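PDB 1YLM: putative RNase YutE from Bacillus subtilis subsp. subtilis str. 168, which probably acts as the RNase toxin of a type VII toxin-antitoxin pair, a homodimer of the HepT family likely neutralised by YutD. Local coordinates for the interface of chains A and B. Coordinates in Å, arbitrary orientation; residue numbers count along the deposited sequence, not the author numbering. Chains: chain A/B, hypothetical protein BSU32300.

Contact 1 and contact 2 belong to one two-fold symmetric homodimer interface, and the centres of their C-alpha atoms lie about 18 Å apart. Helix 32-59 serves both: near its start it packs against its symmetry mate in contact 2, and further along, at B:Glu47, B:Cys48 and B:Asp51, it receives A:Tyr103 in contact 1. Helix 6-23 also contributes to each. Contact 2 is apolar, whereas contact 1 adds a hydrogen bond and a water bridge. The centre of contact 1 is about 10 Å from B:Arg96, an active-site residue by similarity, so this part of the dimer interface lies close to the proposed active site.

Contact 1: the interface of chains A and B. Residues chain A 100, 103; chain B 12, 15, 47-48, 51.
A:Tyr103 reaches into chain B between helices 6-23 and 32-59, where its phenol meets B:Asp51. It is the tyrosine that ends the segment corresponding to the RX(4)HXY motif of HepT-family RNases, in which this protein has glutamine at the histidine position; A:Val100 belongs to the same segment. Chain B hides 89 Å² of A:Tyr103, more than of the other residues in this patch. Its CG sits between the backbone N and the carbonyl carbon (chi1 48°), and this rotation turns the ring towards the partner.

The direct polar link is a hydrogen bond from the phenol OH of A:Tyr103 to the carboxylate OD2 of B:Asp51, 2.7 Å long. The two side chains meet tip to tip, with ring and carboxylate planes only 7° apart. OD2 is approached on its anti side, and the phenol oxygen stands 22° out of the carboxylate plane. The same phenol OH of A:Tyr103 packs on the peptide that follows B:Glu47, 3.3 Å from the carbonyl carbon C of B:Glu47.

A second polar link runs through water. Water 1 lies 2.7 Å from the backbone O of A:Val100 and 2.6 Å from the carboxylate OE1 of B:Glu47. The bend of the B:Glu47 chain at chi2 carries its carboxylate towards this water, while its CB stays beside the tyrosine.

Apolar contacts line one side of the ring. CB of B:Glu47 lies over the face near its CE2 rim, 3.6 Å from CE2 of A:Tyr103. The thiol SG of B:Cys48, lower over the plane, is 3.7 Å from CE1 of A:Tyr103. CE2 of B:Phe15 stands lower still, nearer the CD1 edge and 3.6 Å from CD1 of A:Tyr103, the two aromatic side chains crossing obliquely. The methyl CG2 of B:Thr12 makes a looser contact with the phenol OH.

Contact 2: the interface of chains A and B. Residues chain A 22, 27, 29, 33, 36-37, 40-41; chain B 33, 36-37.
In B:Ile33, CG1 is anti to the carbonyl carbon (chi1 -60°), which sends the CG1-CD1 arm towards A:Thr27 and A:Trp29 while CG2 faces A:Ala37. In A:Arg40, by contrast, CG is anti to the backbone N (chi1 -175°), bringing its aliphatic stem across B:Leu36 before the chain bends at chi2 (64°). These residues form an apolar part of the HepT-family homodimer interface, in which helix 32-59 of each chain packs against its mate.

The helix backbones come very near each other at the alanines: CA of A:Ala37 is 4.0 Å from CA of B:Ala37. The small methyls permit this approach and are met reciprocally by isoleucine branches. CG2 of A:Ile33 lies 3.5 Å from CB of B:Ala37, and CG2 of B:Ile33 lies 3.6 Å from CB of A:Ala37, as expected near a two-fold axis.

The other arm of B:Ile33 occupies a surface of chain A built from the segment preceding helix 32-59. Its CD1 is 3.7 Å from CH2 at the benzo end of the A:Trp29 indole, the side chains meeting at about a right angle. CG1 of B:Ile33 meets A:Thr27 OG1 tip to tip. A:Thr27 is itself positioned against the tryptophan, its CB standing 3.7 Å above the indole plane, over the ring centre.

B:Leu36 splits its contacts by branch. CD1 lies against CG1 of A:Ile41, at 3.6 Å, and also meets the methyl CD1 of A:Leu22 from helix 6-23, the two partners approaching from directions roughly at right angles. CD2 instead packs 3.7 Å from CG of A:Arg40. The CB-CG stem of A:Arg40 also rests against the B:Leu36 carbonyl, CB of A:Arg40 being 3.4 Å from the backbone O of B:Leu36, a carbon contact and not a hydrogen bond.

Contact 1: the interface of chains A and B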
ATOM      1  N   VAL A 100       3.963  -2.820  -2.574  1.00 18.21           N
ATOM      2  CA  VAL A 100       4.205  -1.693  -1.654  1.00 18.93           C
ATOM      3  C   VAL A 100       5.520  -0.944  -1.875  1.00 19.93           C
ATOM      4  O   VAL A 100       5.635   0.230  -1.516  1.00 20.42           O
ATOM      5  CB  VAL A 100       4.085  -2.110  -0.163  1.00 19.09           C
ATOM      6  CG1 VAL A 100       2.769  -2.860   0.069  1.00 19.15           C
ATOM      7  CG2 VAL A 100       5.272  -2.939   0.269  1.00 20.04           C
ATOM      8  N   TYR A 103       6.485  -0.860  -6.906  1.00 18.49           N
ATOM      9  CA  TYR A 103       5.168  -0.741  -7.511  1.00 18.22           C
ATOM     10  C   TYR A 103       5.215  -0.445  -9.015  1.00 18.48           C
ATOM     11  O   TYR A 103       4.232  -0.697  -9.710  1.00 18.21           O
ATOM     12  CB  TYR A 103       4.328   0.299  -6.764  1.00 17.79           C
ATOM     13  CG  TYR A 103       5.066   1.593  -6.526  1.00 16.96           C
ATOM     14  CD1 TYR A 103       5.139   2.578  -7.528  1.00 17.50           C
ATOM     15  CD2 TYR A 103       5.700   1.833  -5.306  1.00 16.97           C
ATOM     16  CE1 TYR A 103       5.828   3.776  -7.308  1.00 17.56           C
ATOM     17  CE2 TYR A 103       6.393   3.010  -5.077  1.00 18.01           C
ATOM     18  CZ  TYR A 103       6.449   3.978  -6.080  1.00 17.39           C
ATOM     19  OH  TYR A 103       7.124   5.146  -5.826  1.00 18.61           O
TER
ATOM     20  N   THR B  12       9.894   7.193 -12.399  1.00 14.48           N
ATOM     21  CA  THR B  12       8.906   7.335 -11.314  1.00 15.18           C
ATOM     22  C   THR B  12       7.953   8.511 -11.609  1.00 15.69           C
ATOM     23  O   THR B  12       6.754   8.404 -11.384  1.00 15.50           O
ATOM     24  CB  THR B  12       9.590   7.442  -9.942  1.00 14.92           C
ATOM     25  OG1 THR B  12      10.301   6.225  -9.696  1.00 15.96           O
ATOM     26  CG2 THR B  12       8.557   7.629  -8.797  1.00 16.21           C
ATOM     27  N   PHE B  15       5.386   7.420 -14.286  1.00 17.27           N
ATOM     28  CA  PHE B  15       4.372   6.557 -13.664  1.00 16.89           C
ATOM     29  C   PHE B  15       3.389   7.419 -12.864  1.00 17.02           C
ATOM     30  O   PHE B  15       2.184   7.251 -12.956  1.00 17.11           O
ATOM     31  CB  PHE B  15       5.091   5.551 -12.768  1.00 16.66           C
ATOM     32  CG  PHE B  15       4.189   4.556 -12.082  1.00 17.45           C
ATOM     33  CD1 PHE B  15       3.860   3.349 -12.697  1.00 18.47           C
ATOM     34  CD2 PHE B  15       3.724   4.797 -10.781  1.00 17.42           C
ATOM     35  CE1 PHE B  15       3.061   2.406 -12.039  1.00 16.61           C
ATOM     36  CE2 PHE B  15       2.930   3.874 -10.125  1.00 17.19           C
ATOM     37  CZ  PHE B  15       2.591   2.675 -10.757  1.00 16.31           C
ATOM     38  N   GLU B  47       3.538   7.507  -2.700  1.00 15.14           N
ATOM     39  CA  GLU B  47       4.819   6.790  -2.732  1.00 15.79           C
ATOM     40  C   GLU B  47       5.768   7.372  -3.771  1.00 15.51           C
ATOM     41  O   GLU B  47       6.965   7.509  -3.500  1.00 15.03           O
ATOM     42  CB  GLU B  47       4.645   5.293  -2.991  1.00 15.96           C
ATOM     43  CG  GLU B  47       3.997   4.480  -1.873  1.00 19.44           C
ATOM     44  CD  GLU B  47       4.515   4.824  -0.477  1.00 19.95           C
ATOM     45  OE1 GLU B  47       5.611   4.365  -0.066  1.00 21.72           O
ATOM     46  OE2 GLU B  47       3.813   5.576   0.210  1.00 22.88           O
ATOM     47  N   CYS B  48       5.235   7.744  -4.938  1.00 14.61           N
ATOM     48  CA  CYS B  48       6.047   8.408  -5.971  1.00 15.22           C
ATOM     49  C   CYS B  48       6.694   9.693  -5.458  1.00 15.31           C
ATOM     50  O   CYS B  48       7.857   9.966  -5.758  1.00 16.28           O
ATOM     51  CB  CYS B  48       5.218   8.722  -7.226  1.00 14.23           C
ATOM     52  SG  CYS B  48       4.762   7.242  -8.213  1.00 17.06           S
ATOM     53  N   ASP B  51       9.415   8.684  -2.634  1.00 17.22           N
ATOM     54  CA  ASP B  51      10.575   8.008  -3.232  1.00 17.61           C
ATOM     55  C   ASP B  51      11.402   8.988  -4.052  1.00 18.01           C
ATOM     56  O   ASP B  51      12.628   9.014  -3.928  1.00 17.29           O
ATOM     57  CB  ASP B  51      10.126   6.823  -4.099  1.00 17.81           C
ATOM     58  CG  ASP B  51       9.655   5.630  -3.264  1.00 20.67           C
ATOM     59  OD1 ASP B  51      10.026   5.539  -2.073  1.00 22.45           O
ATOM     60  OD2 ASP B  51       8.909   4.797  -3.810  1.00 19.56           O
TER
HETATM   61  O   HOH W   1       7.165   2.393  -0.834  1.00 42.16           O

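Contact 2: the interface of chains A and B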
ATOM      1  N   LEU A  22     -15.409  -9.080  -3.423  1.00 22.63           N
ATOM      2  CA  LEU A  22     -15.258  -8.149  -4.536  1.00 23.27           C
ATOM      3  C   LEU A  22     -14.369  -8.764  -5.606  1.00 23.93           C
ATOM      4  O   LEU A  22     -14.659  -8.643  -6.802  1.00 23.75           O
ATOM      5  CB  LEU A  22     -14.705  -6.805  -4.052  1.00 23.23           C
ATOM      6  CG  LEU A  22     -15.669  -5.968  -3.208  1.00 23.51           C
ATOM      7  CD1 LEU A  22     -15.019  -4.675  -2.731  1.00 22.69           C
ATOM      8  CD2 LEU A  22     -16.960  -5.663  -3.991  1.00 24.52           C
ATOM      9  N   THR A  27     -16.125  -8.163 -12.643  1.00 41.01           N
ATOM     10  CA  THR A  27     -15.362  -6.974 -13.092  1.00 40.51           C
ATOM     11  C   THR A  27     -14.565  -7.579 -14.263  1.00 40.27           C
ATOM     12  O   THR A  27     -13.988  -8.653 -14.077  1.00 40.97           O
ATOM     13  CB  THR A  27     -14.522  -6.453 -11.920  1.00 40.47           C
ATOM     14  OG1 THR A  27     -15.392  -6.263 -10.790  1.00 40.69           O
ATOM     15  CG2 THR A  27     -13.870  -5.146 -12.250  1.00 39.92           C
ATOM     16  N   TRP A  29     -11.168  -6.691 -14.774  1.00 35.19           N
ATOM     17  CA  TRP A  29      -9.875  -6.440 -14.154  1.00 33.47           C
ATOM     18  C   TRP A  29      -8.858  -5.913 -15.158  1.00 33.21           C
ATOM     19  O   TRP A  29      -7.718  -5.626 -14.808  1.00 33.32           O
ATOM     20  CB  TRP A  29      -9.354  -7.709 -13.489  1.00 32.14           C
ATOM     21  CG  TRP A  29     -10.302  -8.258 -12.478  1.00 30.28           C
ATOM     22  CD1 TRP A  29     -10.948  -9.453 -12.535  1.00 29.44           C
ATOM     23  CD2 TRP A  29     -10.738  -7.621 -11.267  1.00 28.82           C
ATOM     24  NE1 TRP A  29     -11.750  -9.613 -11.429  1.00 29.39           N
ATOM     25  CE2 TRP A  29     -11.629  -8.506 -10.628  1.00 28.83           C
ATOM     26  CE3 TRP A  29     -10.451  -6.393 -10.656  1.00 28.35           C
ATOM     27  CZ2 TRP A  29     -12.247  -8.198  -9.407  1.00 29.63           C
ATOM     28  CZ3 TRP A  29     -11.062  -6.091  -9.445  1.00 28.41           C
ATOM     29  CH2 TRP A  29     -11.945  -6.988  -8.834  1.00 28.68           C
ATOM     30  N   ILE A  33      -8.749   1.071 -14.610  1.00 20.94           N
ATOM     31  CA  ILE A  33      -9.371   1.127 -13.297  1.00 20.71           C
ATOM     32  C   ILE A  33      -9.418  -0.267 -12.662  1.00 19.44           C
ATOM     33  O   ILE A  33      -9.141  -0.422 -11.472  1.00 19.11           O
ATOM     34  CB  ILE A  33     -10.784   1.779 -13.373  1.00 20.85           C
ATOM     35  CG1 ILE A  33     -10.702   3.171 -14.024  1.00 22.51           C
ATOM     36  CG2 ILE A  33     -11.465   1.806 -11.996  1.00 19.88           C
ATOM     37  CD1 ILE A  33      -9.580   4.086 -13.516  1.00 22.48           C
ATOM     38  N   LEU A  36      -5.962  -1.237 -11.221  1.00 15.71           N
ATOM     39  CA  LEU A  36      -5.684  -0.497 -10.008  1.00 15.97           C
ATOM     40  C   LEU A  36      -6.478  -1.077  -8.847  1.00 15.48           C
ATOM     41  O   LEU A  36      -5.923  -1.260  -7.765  1.00 13.87           O
ATOM     42  CB  LEU A  36      -6.043   0.968 -10.204  1.00 16.19           C
ATOM     43  CG  LEU A  36      -5.053   1.792 -11.029  1.00 17.61           C
ATOM     44  CD1 LEU A  36      -5.771   3.095 -11.393  1.00 19.14           C
ATOM     45  CD2 LEU A  36      -3.778   2.062 -10.235  1.00 17.97           C
ATOM     46  N   ALA A  37      -7.761  -1.376  -9.082  1.00 15.18           N
ATOM     47  CA  ALA A  37      -8.605  -1.971  -8.024  1.00 16.02           C
ATOM     48  C   ALA A  37      -8.049  -3.319  -7.583  1.00 15.92           C
ATOM     49  O   ALA A  37      -8.044  -3.627  -6.388  1.00 15.75           O
ATOM     50  CB  ALA A  37     -10.057  -2.119  -8.481  1.00 15.50           C
ATOM     51  N   ARG A  40      -5.126  -2.928  -5.272  1.00 13.93           N
ATOM     52  CA  ARG A  40      -5.561  -2.579  -3.921  1.00 14.05           C
ATOM     53  C   ARG A  40      -6.093  -3.798  -3.172  1.00 13.97           C
ATOM     54  O   ARG A  40      -5.746  -4.013  -2.014  1.00 13.49           O
ATOM     55  CB  ARG A  40      -6.604  -1.459  -3.947  1.00 14.05           C
ATOM     56  CG  ARG A  40      -7.030  -0.953  -2.556  1.00 14.22           C
ATOM     57  CD  ARG A  40      -5.890  -0.313  -1.819  1.00 15.14           C
ATOM     58  NE  ARG A  40      -6.313   0.205  -0.525  1.00 14.59           N
ATOM     59  CZ  ARG A  40      -5.472   0.675   0.396  1.00 15.25           C
ATOM     60  NH1 ARG A  40      -4.159   0.651   0.176  1.00 12.70           N
ATOM     61  NH2 ARG A  40      -5.934   1.136   1.552  1.00 13.29           N
ATOM     62  N   ILE A  41      -6.921  -4.600  -3.841  1.00 13.90           N
ATOM     63  CA  ILE A  41      -7.436  -5.835  -3.251  1.00 14.21           C
ATOM     64  C   ILE A  41      -6.288  -6.761  -2.799  1.00 13.94           C
ATOM     65  O   ILE A  41      -6.289  -7.246  -1.649  1.00 14.04           O
ATOM     66  CB  ILE A  41      -8.378  -6.602  -4.223  1.00 14.20           C
ATOM     67  CG1 ILE A  41      -9.701  -5.832  -4.403  1.00 14.07           C
ATOM     68  CG2 ILE A  41      -8.635  -8.020  -3.686  1.00 15.45           C
ATOM     69  CD1 ILE A  41     -10.573  -6.398  -5.507  1.00 13.64           C
TER
ATOM     70  N   ILE B  33     -15.622  -1.076  -6.849  1.00 19.92           N
ATOM     71  CA  ILE B  33     -14.369  -1.149  -7.616  1.00 19.79           C
ATOM     72  C   ILE B  33     -13.701   0.226  -7.711  1.00 19.18           C
ATOM     73  O   ILE B  33     -12.493   0.344  -7.529  1.00 18.35           O
ATOM     74  CB  ILE B  33     -14.605  -1.796  -9.004  1.00 20.15           C
ATOM     75  CG1 ILE B  33     -15.150  -3.227  -8.823  1.00 21.63           C
ATOM     76  CG2 ILE B  33     -13.356  -1.726  -9.911  1.00 21.00           C
ATOM     77  CD1 ILE B  33     -14.265  -4.188  -7.977  1.00 21.66           C
ATOM     78  N   LEU B  36     -11.769   1.254  -4.607  1.00 13.11           N
ATOM     79  CA  LEU B  36     -10.500   0.534  -4.465  1.00 13.55           C
ATOM     80  C   LEU B  36      -9.443   1.122  -5.393  1.00 12.82           C
ATOM     81  O   LEU B  36      -8.294   1.268  -5.003  1.00 12.73           O
ATOM     82  CB  LEU B  36     -10.688  -0.942  -4.776  1.00 13.65           C
ATOM     83  CG  LEU B  36     -11.419  -1.758  -3.709  1.00 15.18           C
ATOM     84  CD1 LEU B  36     -11.985  -2.991  -4.387  1.00 15.10           C
ATOM     85  CD2 LEU B  36     -10.491  -2.121  -2.547  1.00 18.85           C
ATOM     86  N   ALA B  37      -9.857   1.441  -6.618  1.00 12.74           N
ATOM     87  CA  ALA B  37      -8.958   2.008  -7.619  1.00 13.08           C
ATOM     88  C   ALA B  37      -8.416   3.342  -7.108  1.00 13.30           C
ATOM     89  O   ALA B  37      -7.216   3.598  -7.205  1.00 12.81           O
ATOM     90  CB  ALA B  37      -9.698   2.189  -8.953  1.00 13.46           C
TER